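Local coordinates for protein putative fimbrial subunit (Corynebacterium diphtheriae, PDB 4HSQ) that probably forms the shaft of a cell-surface pilus as its repeating major pilin subunit, SpaD, and binds calcium, at residues K11-N16 against F210-E215; D28-G33 against V124-P129; D52-T57 against T104-R109; T220-L225 against V241-F246. All blocks are in the same frame, centred on the assembly; numbering follows the deposited sequence.

Contact 1: K11-N16 against F210-E215; sequences KDADQN and FEDGKE
D212 OD1 is the best-held polar atom here, gripped by two backbone N-H groups: D12 N at 2.8 Å, nearly along its C-O axis, and A13 N at 2.9 Å, from above the carboxylate plane. K11 NZ adds a weak third bond to OD1 at 3.3 Å and a salt bridge to OD2 of D212 at 2.9 Å, its chain bent at chi2 and chi4 and running alongside D212. D12 and D212 slide past each other in opposite directions, and D212 N donates to D12 OD1 at 2.7 Å, almost straight at 174°. That leaves D12 OD1 and D212 OD1 3.6 Å apart, like charges that the surrounding donors probably help to offset. D212 sits in the type I' turn from E211 to K214, and one water joins D12 OD2 to G213 N. The A13 methyl packs against E211, whose OE1 pairs with K221. D12 also bonds H206 and T144, so this loop between strands 7-11 and 20-28 is tied to strands 199-206 and 142-155 as well.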
loop_
_atom_site.group_PDB
_atom_site.type_symbol
_atom_site.label_atom_id
_atom_site.label_comp_id
_atom_site.label_asym_id
_atom_site.label_seq_id
_atom_site.Cartn_x
_atom_site.Cartn_y
_atom_site.Cartn_z
ATOM N N LYS A 11 -8.149 2.419 -1.643
ATOM C CA LYS A 11 -8.352 2.453 -0.212
ATOM C C LYS A 11 -7.159 1.742 0.396
ATOM O O LYS A 11 -7.086 0.523 0.335
ATOM C CB LYS A 11 -9.676 1.785 0.200
ATOM C CG LYS A 11 -9.979 2.067 1.658
ATOM C CD LYS A 11 -10.575 3.493 1.789
ATOM C CE LYS A 11 -10.777 3.931 3.222
ATOM N NZ LYS A 11 -9.495 3.914 4.009
ATOM N N ASP A 12 -6.199 2.511 0.911
ATOM C CA ASP A 12 -4.941 1.969 1.424
ATOM C C ASP A 12 -4.525 2.546 2.786
ATOM O O ASP A 12 -3.459 2.162 3.275
ATOM C CB ASP A 12 -3.813 2.267 0.403
ATOM C CG ASP A 12 -3.592 3.753 0.077
ATOM O OD1 ASP A 12 -3.771 4.600 0.972
ATOM O OD2 ASP A 12 -3.220 4.056 -1.062
ATOM N N ALA A 13 -5.306 3.479 3.385
ATOM C CA ALA A 13 -4.883 4.105 4.664
ATOM C C ALA A 13 -4.472 3.070 5.715
ATOM O O ALA A 13 -5.159 2.061 5.941
ATOM C CB ALA A 13 -5.961 5.024 5.232
ATOM N N ASP A 14 -3.292 3.298 6.277
ATOM C CA ASP A 14 -2.624 2.524 7.326
ATOM C C ASP A 14 -2.213 1.119 6.891
ATOM O O ASP A 14 -1.733 0.350 7.714
ATOM C CB ASP A 14 -3.501 2.439 8.596
ATOM C CG ASP A 14 -3.901 3.794 9.169
ATOM O OD1 ASP A 14 -3.005 4.656 9.360
ATOM O OD2 ASP A 14 -5.096 4.003 9.396
ATOM N N GLN A 15 -2.317 0.791 5.619
ATOM C CA GLN A 15 -1.946 -0.560 5.181
ATOM C C GLN A 15 -0.485 -0.530 4.791
ATOM O O GLN A 15 -0.096 0.191 3.874
ATOM C CB GLN A 15 -2.857 -1.031 4.020
ATOM C CG GLN A 15 -4.377 -1.043 4.391
ATOM C CD GLN A 15 -4.608 -1.639 5.776
ATOM O OE1 GLN A 15 -4.247 -2.772 6.053
ATOM N NE2 GLN A 15 -5.106 -0.849 6.704
ATOM N N ASN A 16 0.338 -1.305 5.502
ATOM C CA ASN A 16 1.768 -1.313 5.249
ATOM C C ASN A 16 2.137 -2.399 4.205
ATOM O O ASN A 16 1.261 -2.950 3.538
ATOM C CB ASN A 16 2.494 -1.487 6.591
ATOM C CG ASN A 16 2.185 -0.304 7.507
ATOM O OD1 ASN A 16 2.265 0.869 7.122
ATOM N ND2 ASN A 16 1.808 -0.561 8.727
ATOM N N PHE A 210 -0.148 11.079 2.877
ATOM C CA PHE A 210 -0.892 10.831 1.649
ATOM C C PHE A 210 -1.493 9.466 1.773
ATOM O O PHE A 210 -0.770 8.501 2.057
ATOM C CB PHE A 210 0.045 10.933 0.462
ATOM C CG PHE A 210 -0.631 11.061 -0.872
ATOM C CD1 PHE A 210 -1.053 9.932 -1.564
ATOM C CD2 PHE A 210 -0.787 12.312 -1.475
ATOM C CE1 PHE A 210 -1.657 10.047 -2.815
ATOM C CE2 PHE A 210 -1.369 12.422 -2.738
ATOM C CZ PHE A 210 -1.791 11.285 -3.403
ATOM N N GLU A 211 -2.808 9.380 1.605
ATOM C CA GLU A 211 -3.497 8.097 1.749
ATOM C C GLU A 211 -4.805 8.105 0.996
ATOM O O GLU A 211 -5.418 9.169 0.776
ATOM C CB GLU A 211 -3.710 7.720 3.231
ATOM C CG GLU A 211 -4.779 8.518 3.946
ATOM C CD GLU A 211 -4.629 8.552 5.450
ATOM O OE1 GLU A 211 -3.773 7.813 5.993
ATOM O OE2 GLU A 211 -5.383 9.321 6.088
ATOM N N ASP A 212 -5.225 6.894 0.557
ATOM C CA ASP A 212 -6.472 6.731 -0.213
ATOM C C ASP A 212 -6.490 7.628 -1.481
ATOM O O ASP A 212 -7.550 8.097 -1.911
ATOM C CB ASP A 212 -7.727 6.977 0.671
ATOM C CG ASP A 212 -7.853 6.050 1.871
ATOM O OD1 ASP A 212 -7.216 4.953 1.861
ATOM O OD2 ASP A 212 -8.595 6.403 2.814
ATOM N N GLY A 213 -5.323 7.799 -2.095
ATOM C CA GLY A 213 -5.179 8.521 -3.342
ATOM C C GLY A 213 -5.140 10.036 -3.262
ATOM O O GLY A 213 -5.083 10.695 -4.299
ATOM N N LYS A 214 -5.088 10.605 -2.057
ATOM C CA LYS A 214 -5.033 12.062 -1.957
ATOM C C LYS A 214 -4.221 12.503 -0.739
ATOM O O LYS A 214 -3.961 11.699 0.164
ATOM C CB LYS A 214 -6.470 12.653 -1.940
ATOM C CG LYS A 214 -7.236 12.331 -0.662
ATOM C CD LYS A 214 -8.737 12.570 -0.755
ATOM C CE LYS A 214 -9.409 12.329 0.585
ATOM N NZ LYS A 214 -9.209 10.937 1.102
ATOM N N GLU A 215 -3.839 13.794 -0.699
ATOM C CA GLU A 215 -3.128 14.359 0.464
ATOM C C GLU A 215 -3.942 14.127 1.714
ATOM O O GLU A 215 -5.165 14.229 1.659
ATOM C CB GLU A 215 -2.890 15.874 0.282
ATOM C CG GLU A 215 -2.106 16.218 -0.972
ATOM C CD GLU A 215 -0.596 16.135 -0.870
ATOM O OE1 GLU A 215 -0.071 16.129 0.269
ATOM O OE2 GLU A 215 0.066 16.099 -1.934
HETATM O O HOH W 1 -2.777 6.612 -1.430
HETATM O O HOH W 2 -1.999 5.679 5.902
#

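Contact 2: D28-G33 against V124-P129; sequences DAPTWG and VIFNNP
P30 and F126 reach tip to tip across this apolar contact, which has no hydrogen bond between its two segments. F126 holds CG in the crowded position between its backbone N and carbonyl carbon (chi1 58°), so that its ring presents a face to the proline. P30 CD lies over that face, 3.9 Å from the ring centroid of F126 and 18° off the normal, a CH-pi contact displaced toward the rim. P30 CG comes closest, 3.6 Å from CE1 of F126, and the same P30 CG also touches CD of P129 at 3.8 Å. W32 also takes the crowded chi1 position (65°). Its CB meets P129 CB at 3.8 Å, while P129 CG approaches the indole obliquely. L38, in the loop before strand 41-46, also touches P30 and W32. The 28-33 loop, leaving strand 20-28, therefore lies along the end of strand 117-127, whose F126 rests on strand 134-138 through V135 and N137.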
loop_
_atom_site.group_PDB
_atom_site.type_symbol
_atom_site.label_atom_id
_atom_site.label_comp_id
_atom_site.label_asym_id
_atom_site.label_seq_id
_atom_site.Cartn_x
_atom_site.Cartn_y
_atom_site.Cartn_z
ATOM N N ASP A 28 -19.341 3.924 -16.441
ATOM C CA ASP A 28 -20.691 3.759 -16.924
ATOM C C ASP A 28 -20.716 2.765 -18.059
ATOM O O ASP A 28 -19.855 2.801 -18.938
ATOM C CB ASP A 28 -21.283 5.098 -17.391
ATOM C CG ASP A 28 -21.405 6.123 -16.284
ATOM O OD1 ASP A 28 -22.051 5.814 -15.262
ATOM O OD2 ASP A 28 -20.848 7.229 -16.439
ATOM N N ALA A 29 -21.705 1.866 -18.039
ATOM C CA ALA A 29 -21.923 0.976 -19.152
ATOM C C ALA A 29 -22.562 1.820 -20.266
ATOM O O ALA A 29 -23.164 2.864 -19.954
ATOM C CB ALA A 29 -22.848 -0.159 -18.739
ATOM N N PRO A 30 -22.449 1.438 -21.558
ATOM C CA PRO A 30 -23.165 2.209 -22.584
ATOM C C PRO A 30 -24.691 2.009 -22.450
ATOM O O PRO A 30 -25.164 1.255 -21.576
ATOM C CB PRO A 30 -22.612 1.632 -23.894
ATOM C CG PRO A 30 -22.300 0.194 -23.552
ATOM C CD PRO A 30 -21.791 0.242 -22.134
ATOM N N THR A 31 -25.469 2.689 -23.301
ATOM C CA THR A 31 -26.925 2.550 -23.324
ATOM C C THR A 31 -27.344 1.786 -24.586
ATOM O O THR A 31 -26.636 1.826 -25.587
ATOM C CB THR A 31 -27.627 3.917 -23.239
ATOM O OG1 THR A 31 -27.177 4.732 -24.321
ATOM C CG2 THR A 31 -27.414 4.624 -21.879
ATOM N N TRP A 32 -28.490 1.086 -24.532
ATOM C CA TRP A 32 -29.016 0.317 -25.665
ATOM C C TRP A 32 -30.503 0.057 -25.496
ATOM O O TRP A 32 -31.009 -0.010 -24.359
ATOM C CB TRP A 32 -28.252 -1.018 -25.870
ATOM C CG TRP A 32 -28.402 -2.002 -24.751
ATOM C CD1 TRP A 32 -29.339 -2.987 -24.641
ATOM C CD2 TRP A 32 -27.578 -2.097 -23.582
ATOM N NE1 TRP A 32 -29.142 -3.707 -23.487
ATOM C CE2 TRP A 32 -28.078 -3.168 -22.803
ATOM C CE3 TRP A 32 -26.470 -1.376 -23.111
ATOM C CZ2 TRP A 32 -27.493 -3.548 -21.592
ATOM C CZ3 TRP A 32 -25.890 -1.759 -21.909
ATOM C CH2 TRP A 32 -26.402 -2.831 -21.166
ATOM N N GLY A 33 -31.176 -0.108 -26.645
ATOM C CA GLY A 33 -32.605 -0.357 -26.719
ATOM C C GLY A 33 -32.945 -1.788 -26.372
ATOM O O GLY A 33 -32.047 -2.628 -26.227
ATOM N N VAL A 124 -11.600 0.300 -19.122
ATOM C CA VAL A 124 -12.823 -0.454 -19.293
ATOM C C VAL A 124 -12.980 -0.528 -20.818
ATOM O O VAL A 124 -12.784 0.478 -21.514
ATOM C CB VAL A 124 -14.079 0.028 -18.518
ATOM C CG1 VAL A 124 -13.782 0.174 -17.023
ATOM C CG2 VAL A 124 -14.647 1.316 -19.089
ATOM N N ILE A 125 -13.141 -1.727 -21.332
ATOM C CA ILE A 125 -13.217 -1.978 -22.776
ATOM C C ILE A 125 -14.521 -2.710 -23.037
ATOM O O ILE A 125 -14.796 -3.760 -22.435
ATOM C CB ILE A 125 -11.952 -2.754 -23.288
ATOM C CG1 ILE A 125 -10.639 -2.042 -22.826
ATOM C CG2 ILE A 125 -11.973 -2.898 -24.831
ATOM C CD1 ILE A 125 -9.355 -2.903 -22.773
ATOM N N PHE A 126 -15.345 -2.153 -23.940
ATOM C CA PHE A 126 -16.620 -2.789 -24.239
ATOM C C PHE A 126 -17.031 -2.579 -25.686
ATOM O O PHE A 126 -16.508 -1.700 -26.358
ATOM C CB PHE A 126 -17.711 -2.226 -23.304
ATOM C CG PHE A 126 -17.912 -0.724 -23.386
ATOM C CD1 PHE A 126 -18.753 -0.167 -24.346
ATOM C CD2 PHE A 126 -17.326 0.124 -22.453
ATOM C CE1 PHE A 126 -18.949 1.216 -24.411
ATOM C CE2 PHE A 126 -17.551 1.505 -22.496
ATOM C CZ PHE A 126 -18.360 2.041 -23.479
ATOM N N ASN A 127 -18.018 -3.355 -26.137
ATOM C CA ASN A 127 -18.603 -3.183 -27.461
ATOM C C ASN A 127 -19.814 -2.286 -27.305
ATOM O O ASN A 127 -20.654 -2.550 -26.449
ATOM C CB ASN A 127 -18.997 -4.536 -28.076
ATOM C CG ASN A 127 -17.830 -5.407 -28.502
ATOM O OD1 ASN A 127 -16.684 -4.962 -28.614
ATOM N ND2 ASN A 127 -18.105 -6.678 -28.764
ATOM N N ASN A 128 -19.865 -1.184 -28.057
ATOM C CA ASN A 128 -21.032 -0.290 -28.029
ATOM C C ASN A 128 -22.150 -0.995 -28.812
ATOM O O ASN A 128 -21.972 -1.245 -30.003
ATOM C CB ASN A 128 -20.683 1.079 -28.621
ATOM C CG ASN A 128 -21.761 2.107 -28.381
ATOM O OD1 ASN A 128 -22.931 1.891 -28.678
ATOM N ND2 ASN A 128 -21.397 3.235 -27.800
ATOM N N PRO A 129 -23.271 -1.382 -28.182
ATOM C CA PRO A 129 -24.300 -2.139 -28.919
ATOM C C PRO A 129 -24.980 -1.375 -30.054
ATOM O O PRO A 129 -25.588 -2.000 -30.918
ATOM C CB PRO A 129 -25.335 -2.491 -27.842
ATOM C CG PRO A 129 -24.673 -2.247 -26.539
ATOM C CD PRO A 129 -23.660 -1.180 -26.769
#

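Contact 3: D52-T57 against T104-R109; sequences DFQKVT and TFEVKR
A classic beta bulge interrupts this antiparallel pairing of strands 51-61 and 100-109, neighbours in the five-stranded sheet of the Sgo0707 N2-type domain: Q54 and K55 both face E106. Q54 N donates to E106 O at 2.8 Å, from above the carbonyl plane, whereas K55 N reaches the same oxygen only weakly. The return bond is strong, E106 N to K55 O at 2.8 Å and 170°, nearly along the C=O axis. F53 with V107 and V56 with F105 are the non-hydrogen-bonded pairs on either side of the bulge; beyond V56, T57 N bonds to T104 O.

On the face carrying F53, V56, F105 and V107, the F53 ring receives F105 CD1 at its edge, 3.9 Å from CD1 of F53; the two side chains cross at about a right angle. F105 has CG in the crowded position (chi1 65°), its CB near V56. Strands 71-73 and 82-87 pack over this face, V73 and L83 against F53.

The other face is polar. E106, CG anti to the backbone N (chi1 -175°), runs alongside K55, which leaves its backbone in the crowded position, extends, and bends at its last torsion. This brings K55 NZ to OE1 of E106 at 3.1 Å, a salt bridge in which NZ meets OE1 from above the carboxylate plane, with a weaker bond from K55 NZ to E106 OE2 at 3.3 Å.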
loop_
_atom_site.group_PDB
_atom_site.type_symbol
_atom_site.label_atom_id
_atom_site.label_comp_id
_atom_site.label_asym_id
_atom_site.label_seq_id
_atom_site.Cartn_x
_atom_site.Cartn_y
_atom_site.Cartn_z
ATOM N N ASP A 52 0.977 -7.995 -5.553
ATOM C CA ASP A 52 0.477 -9.358 -5.674
ATOM C C ASP A 52 -1.010 -9.266 -5.639
ATOM O O ASP A 52 -1.576 -8.917 -4.581
ATOM C CB ASP A 52 0.946 -10.260 -4.513
ATOM C CG ASP A 52 2.382 -10.718 -4.590
ATOM O OD1 ASP A 52 2.895 -10.890 -5.724
ATOM O OD2 ASP A 52 2.970 -10.984 -3.523
ATOM N N PHE A 53 -1.664 -9.570 -6.763
ATOM C CA PHE A 53 -3.122 -9.591 -6.806
ATOM C C PHE A 53 -3.628 -10.678 -5.841
ATOM O O PHE A 53 -3.062 -11.771 -5.824
ATOM C CB PHE A 53 -3.584 -9.891 -8.260
ATOM C CG PHE A 53 -5.045 -10.218 -8.377
ATOM C CD1 PHE A 53 -6.008 -9.217 -8.282
ATOM C CD2 PHE A 53 -5.467 -11.529 -8.573
ATOM C CE1 PHE A 53 -7.373 -9.525 -8.366
ATOM C CE2 PHE A 53 -6.829 -11.833 -8.689
ATOM C CZ PHE A 53 -7.774 -10.826 -8.585
ATOM N N GLN A 54 -4.656 -10.388 -5.045
ATOM C CA GLN A 54 -5.249 -11.335 -4.093
ATOM C C GLN A 54 -6.531 -11.937 -4.662
ATOM O O GLN A 54 -6.597 -13.146 -4.908
ATOM C CB GLN A 54 -5.559 -10.657 -2.739
ATOM C CG GLN A 54 -4.344 -9.975 -2.079
ATOM C CD GLN A 54 -3.212 -10.934 -1.834
ATOM O OE1 GLN A 54 -2.130 -10.859 -2.435
ATOM N NE2 GLN A 54 -3.436 -11.852 -0.966
ATOM N N LYS A 55 -7.552 -11.082 -4.877
ATOM C CA LYS A 55 -8.867 -11.534 -5.336
ATOM C C LYS A 55 -9.736 -10.374 -5.707
ATOM O O LYS A 55 -9.503 -9.243 -5.268
ATOM C CB LYS A 55 -9.583 -12.341 -4.198
ATOM C CG LYS A 55 -9.858 -11.526 -2.905
ATOM C CD LYS A 55 -10.730 -12.268 -1.888
ATOM C CE LYS A 55 -10.910 -11.442 -0.623
ATOM N NZ LYS A 55 -9.739 -11.536 0.304
ATOM N N VAL A 56 -10.798 -10.673 -6.468
ATOM C CA VAL A 56 -11.856 -9.718 -6.748
ATOM C C VAL A 56 -12.750 -9.790 -5.526
ATOM O O VAL A 56 -12.997 -10.903 -5.047
ATOM C CB VAL A 56 -12.606 -10.075 -8.071
ATOM C CG1 VAL A 56 -13.908 -9.262 -8.225
ATOM C CG2 VAL A 56 -11.693 -9.897 -9.293
ATOM N N THR A 57 -13.176 -8.652 -4.979
ATOM C CA THR A 57 -14.057 -8.651 -3.798
ATOM C C THR A 57 -15.488 -8.335 -4.236
ATOM O O THR A 57 -16.447 -8.815 -3.619
ATOM C CB THR A 57 -13.570 -7.667 -2.720
ATOM O OG1 THR A 57 -13.624 -6.365 -3.248
ATOM C CG2 THR A 57 -12.153 -7.942 -2.245
ATOM N N THR A 104 -14.221 -3.988 -7.475
ATOM C CA THR A 104 -13.317 -3.806 -6.340
ATOM C C THR A 104 -12.465 -5.050 -6.229
ATOM O O THR A 104 -12.985 -6.179 -6.245
ATOM C CB THR A 104 -14.065 -3.509 -5.007
ATOM O OG1 THR A 104 -14.797 -2.293 -5.161
ATOM C CG2 THR A 104 -13.078 -3.307 -3.825
ATOM N N PHE A 105 -11.151 -4.854 -6.100
ATOM C CA PHE A 105 -10.267 -6.006 -5.963
ATOM C C PHE A 105 -9.188 -5.679 -4.958
ATOM O O PHE A 105 -8.893 -4.506 -4.689
ATOM C CB PHE A 105 -9.686 -6.471 -7.311
ATOM C CG PHE A 105 -8.760 -5.479 -7.981
ATOM C CD1 PHE A 105 -7.384 -5.569 -7.815
ATOM C CD2 PHE A 105 -9.258 -4.528 -8.878
ATOM C CE1 PHE A 105 -6.531 -4.647 -8.435
ATOM C CE2 PHE A 105 -8.405 -3.609 -9.491
ATOM C CZ PHE A 105 -7.050 -3.679 -9.274
ATOM N N GLU A 106 -8.586 -6.729 -4.435
ATOM C CA GLU A 106 -7.610 -6.649 -3.383
ATOM C C GLU A 106 -6.223 -7.013 -3.851
ATOM O O GLU A 106 -6.042 -7.949 -4.632
ATOM C CB GLU A 106 -8.088 -7.584 -2.281
ATOM C CG GLU A 106 -7.280 -7.584 -1.003
ATOM C CD GLU A 106 -7.761 -8.711 -0.111
ATOM O OE1 GLU A 106 -8.880 -8.600 0.436
ATOM O OE2 GLU A 106 -7.052 -9.733 -0.014
ATOM N N VAL A 107 -5.227 -6.267 -3.333
ATOM C CA VAL A 107 -3.799 -6.464 -3.611
ATOM C C VAL A 107 -3.000 -6.376 -2.324
ATOM O O VAL A 107 -3.504 -5.865 -1.301
ATOM C CB VAL A 107 -3.266 -5.399 -4.645
ATOM C CG1 VAL A 107 -3.910 -5.566 -6.027
ATOM C CG2 VAL A 107 -3.426 -3.960 -4.131
ATOM N N LYS A 108 -1.728 -6.773 -2.397
ATOM C CA LYS A 108 -0.731 -6.572 -1.346
ATOM C C LYS A 108 0.500 -6.034 -2.010
ATOM O O LYS A 108 0.925 -6.589 -3.024
ATOM C CB LYS A 108 -0.367 -7.849 -0.559
ATOM C CG LYS A 108 -1.520 -8.364 0.321
ATOM C CD LYS A 108 -1.149 -9.677 1.036
ATOM C CE LYS A 108 -2.354 -10.187 1.817
ATOM N NZ LYS A 108 -2.076 -11.484 2.506
ATOM N N ARG A 109 1.105 -5.003 -1.425
ATOM C CA ARG A 109 2.366 -4.482 -1.953
ATOM C C ARG A 109 3.485 -5.295 -1.311
ATOM O O ARG A 109 3.588 -5.315 -0.087
ATOM C CB ARG A 109 2.503 -2.986 -1.675
ATOM C CG ARG A 109 3.759 -2.401 -2.300
ATOM C CD ARG A 109 3.798 -0.931 -1.987
ATOM N NE ARG A 109 5.011 -0.286 -2.467
ATOM C CZ ARG A 109 5.092 1.020 -2.680
ATOM N NH1 ARG A 109 4.039 1.793 -2.471
ATOM N NH2 ARG A 109 6.219 1.558 -3.132
#

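Contact 4: T220-L225 against V241-F246; sequences TKKFCL and VTEIEF
Backbone bonds set the antiparallel register between strands 222-229 and 241-244. F223 with I244 and L225 with T242 are hydrogen-bonded pairs; I244 N to F223 O is the shortest bond, 2.7 Å and in the carbonyl plane, while its companion F223 N to I244 O is weak. C224 and E243 form the non-hydrogen-bonded pair between them. At L225 a water also spans the backbone O and T242 OG1.

The charged contact is a network in which K222 NZ reaches E243 OE2 at 3.0 Å and E245 OE1 at 3.2 Å, both weak as hydrogen bonds but salt bridges. The K222 chain stays extended until it bends at chi4 (-97°), which brings NZ to the two acids; it crosses E243 obliquely and lies alongside E245, which is also paired with K250.

Among apolar and aromatic groups, the edge of F223 faces the F246 ring in an offset edge-to-face pair, centroids 5.9 Å apart and planes at 86°. F246 CB sits at that edge too, 3.9 Å from CD2 of F223. L225 CD1 meets I244 CD1 at 4.0 Å. On the other face, C224 SG touches E243 CB at 3.8 Å.

C224 is disulfide-bonded to C173 on strand 167-173, the neighbour of strand 222-229 within the sheet of this transthyretin-like domain. L225 and I244 pack toward strand 264-271, and F246 lies next to I251 of the calcium site.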
loop_
_atom_site.group_PDB
_atom_site.type_symbol
_atom_site.label_atom_id
_atom_site.label_comp_id
_atom_site.label_asym_id
_atom_site.label_seq_id
_atom_site.Cartn_x
_atom_site.Cartn_y
_atom_site.Cartn_z
ATOM N N THR A 220 -2.117 14.574 13.311
ATOM C CA THR A 220 -0.887 14.233 14.036
ATOM C C THR A 220 -0.598 12.701 13.961
ATOM O O THR A 220 -0.213 12.093 14.956
ATOM C CB THR A 220 -0.950 14.776 15.483
ATOM O OG1 THR A 220 -2.167 14.349 16.094
ATOM C CG2 THR A 220 -0.860 16.300 15.545
ATOM N N LYS A 221 -0.732 12.114 12.772
ATOM C CA LYS A 221 -0.471 10.690 12.502
ATOM C C LYS A 221 1.048 10.434 12.363
ATOM O O LYS A 221 1.699 11.038 11.518
ATOM C CB LYS A 221 -1.217 10.271 11.230
ATOM C CG LYS A 221 -1.029 8.825 10.817
ATOM C CD LYS A 221 -2.370 8.157 10.558
ATOM C CE LYS A 221 -2.684 8.003 9.091
ATOM N NZ LYS A 221 -3.945 7.229 8.871
ATOM N N LYS A 222 1.612 9.561 13.225
ATOM C CA LYS A 222 3.041 9.216 13.183
ATOM C C LYS A 222 3.240 7.729 13.449
ATOM O O LYS A 222 2.286 7.018 13.773
ATOM C CB LYS A 222 3.822 9.999 14.248
ATOM C CG LYS A 222 3.982 11.476 13.964
ATOM C CD LYS A 222 4.308 12.218 15.222
ATOM C CE LYS A 222 4.863 13.560 14.861
ATOM N NZ LYS A 222 6.346 13.541 14.881
ATOM N N PHE A 223 4.484 7.277 13.321
ATOM C CA PHE A 223 4.898 5.951 13.760
ATOM C C PHE A 223 5.779 6.170 14.970
ATOM O O PHE A 223 6.396 7.224 15.087
ATOM C CB PHE A 223 5.634 5.158 12.661
ATOM C CG PHE A 223 4.713 4.608 11.607
ATOM C CD1 PHE A 223 3.923 3.489 11.862
ATOM C CD2 PHE A 223 4.674 5.168 10.335
ATOM C CE1 PHE A 223 3.085 2.969 10.881
ATOM C CE2 PHE A 223 3.843 4.638 9.356
ATOM C CZ PHE A 223 3.040 3.562 9.639
ATOM N N CYS A 224 5.865 5.179 15.845
ATOM C CA CYS A 224 6.690 5.241 17.040
ATOM C C CYS A 224 7.464 3.936 17.142
ATOM O O CYS A 224 6.881 2.873 16.968
ATOM C CB CYS A 224 5.824 5.470 18.283
ATOM S SG CYS A 224 5.431 7.211 18.594
ATOM N N LEU A 225 8.742 4.013 17.453
ATOM C CA LEU A 225 9.592 2.835 17.722
ATOM C C LEU A 225 9.741 2.727 19.205
ATOM O O LEU A 225 10.128 3.697 19.831
ATOM C CB LEU A 225 10.991 3.003 17.081
ATOM C CG LEU A 225 10.997 2.923 15.561
ATOM C CD1 LEU A 225 12.190 3.659 14.988
ATOM C CD2 LEU A 225 11.005 1.475 15.118
ATOM N N VAL A 241 10.762 5.384 23.658
ATOM C CA VAL A 241 9.861 5.557 22.511
ATOM C C VAL A 241 10.372 6.723 21.659
ATOM O O VAL A 241 10.607 7.820 22.165
ATOM C CB VAL A 241 8.355 5.728 22.874
ATOM C CG1 VAL A 241 7.526 6.034 21.616
ATOM C CG2 VAL A 241 7.795 4.486 23.585
ATOM N N THR A 242 10.586 6.460 20.384
ATOM C CA THR A 242 11.061 7.434 19.399
ATOM C C THR A 242 9.963 7.640 18.366
ATOM O O THR A 242 9.544 6.672 17.741
ATOM C CB THR A 242 12.342 6.905 18.709
ATOM O OG1 THR A 242 13.370 6.707 19.670
ATOM C CG2 THR A 242 12.840 7.820 17.575
ATOM N N GLU A 243 9.521 8.881 18.154
ATOM C CA GLU A 243 8.483 9.102 17.151
ATOM C C GLU A 243 9.144 9.377 15.815
ATOM O O GLU A 243 10.227 9.946 15.759
ATOM C CB GLU A 243 7.501 10.232 17.563
ATOM C CG GLU A 243 8.116 11.613 17.636
ATOM C CD GLU A 243 7.125 12.704 17.987
ATOM O OE1 GLU A 243 6.112 12.391 18.646
ATOM O OE2 GLU A 243 7.396 13.885 17.671
ATOM N N ILE A 244 8.496 8.957 14.750
ATOM C CA ILE A 244 8.998 9.116 13.388
ATOM C C ILE A 244 7.985 9.904 12.558
ATOM O O ILE A 244 6.832 9.473 12.457
ATOM C CB ILE A 244 9.235 7.699 12.775
ATOM C CG1 ILE A 244 10.231 6.845 13.602
ATOM C CG2 ILE A 244 9.637 7.762 11.303
ATOM C CD1 ILE A 244 11.626 7.358 13.647
ATOM N N GLU A 245 8.435 10.984 11.900
ATOM C CA GLU A 245 7.616 11.776 10.950
ATOM C C GLU A 245 7.813 11.123 9.586
ATOM O O GLU A 245 8.770 11.437 8.866
ATOM C CB GLU A 245 8.028 13.274 10.918
ATOM C CG GLU A 245 8.036 13.972 12.267
ATOM C CD GLU A 245 7.802 15.476 12.254
ATOM O OE1 GLU A 245 7.703 16.061 13.358
ATOM O OE2 GLU A 245 7.703 16.068 11.153
ATOM N N PHE A 246 6.985 10.130 9.286
ATOM C CA PHE A 246 7.153 9.288 8.101
ATOM C C PHE A 246 6.371 9.807 6.884
ATOM O O PHE A 246 5.498 9.149 6.336
ATOM C CB PHE A 246 6.773 7.857 8.480
ATOM C CG PHE A 246 7.435 6.804 7.639
ATOM C CD1 PHE A 246 8.804 6.567 7.739
ATOM C CD2 PHE A 246 6.696 6.055 6.733
ATOM C CE1 PHE A 246 9.419 5.579 6.957
ATOM C CE2 PHE A 246 7.312 5.088 5.945
ATOM C CZ PHE A 246 8.655 4.833 6.087
HETATM O O HOH W 3 4.160 11.539 10.311
HETATM O O HOH W 4 13.168 4.240 20.644
#

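Contacts 2 and 3 belong to the first domain, contact 4 to the second, and contact 1 joins the two. Along the chain, contact 3 falls within the span that contact 2 closes, and contact 2 within that of contact 1; contact 4 follows. Strands 7-11, 20-28, 100-109 and 51-61 lie in one sheet, which links contacts 1 and 3, their centres 15 Å apart. Contacts 2 and 3 are 26 Å apart, contacts 2 and 4 49 Å, on opposite sides of the chain's centre, consistent with the elongated two-domain shape. Contact 4, 17 Å from contact 1, meets the 11-16 loop of the first domain through K221 on D14 and F223 on N16; K221 with E211 stays within the second domain.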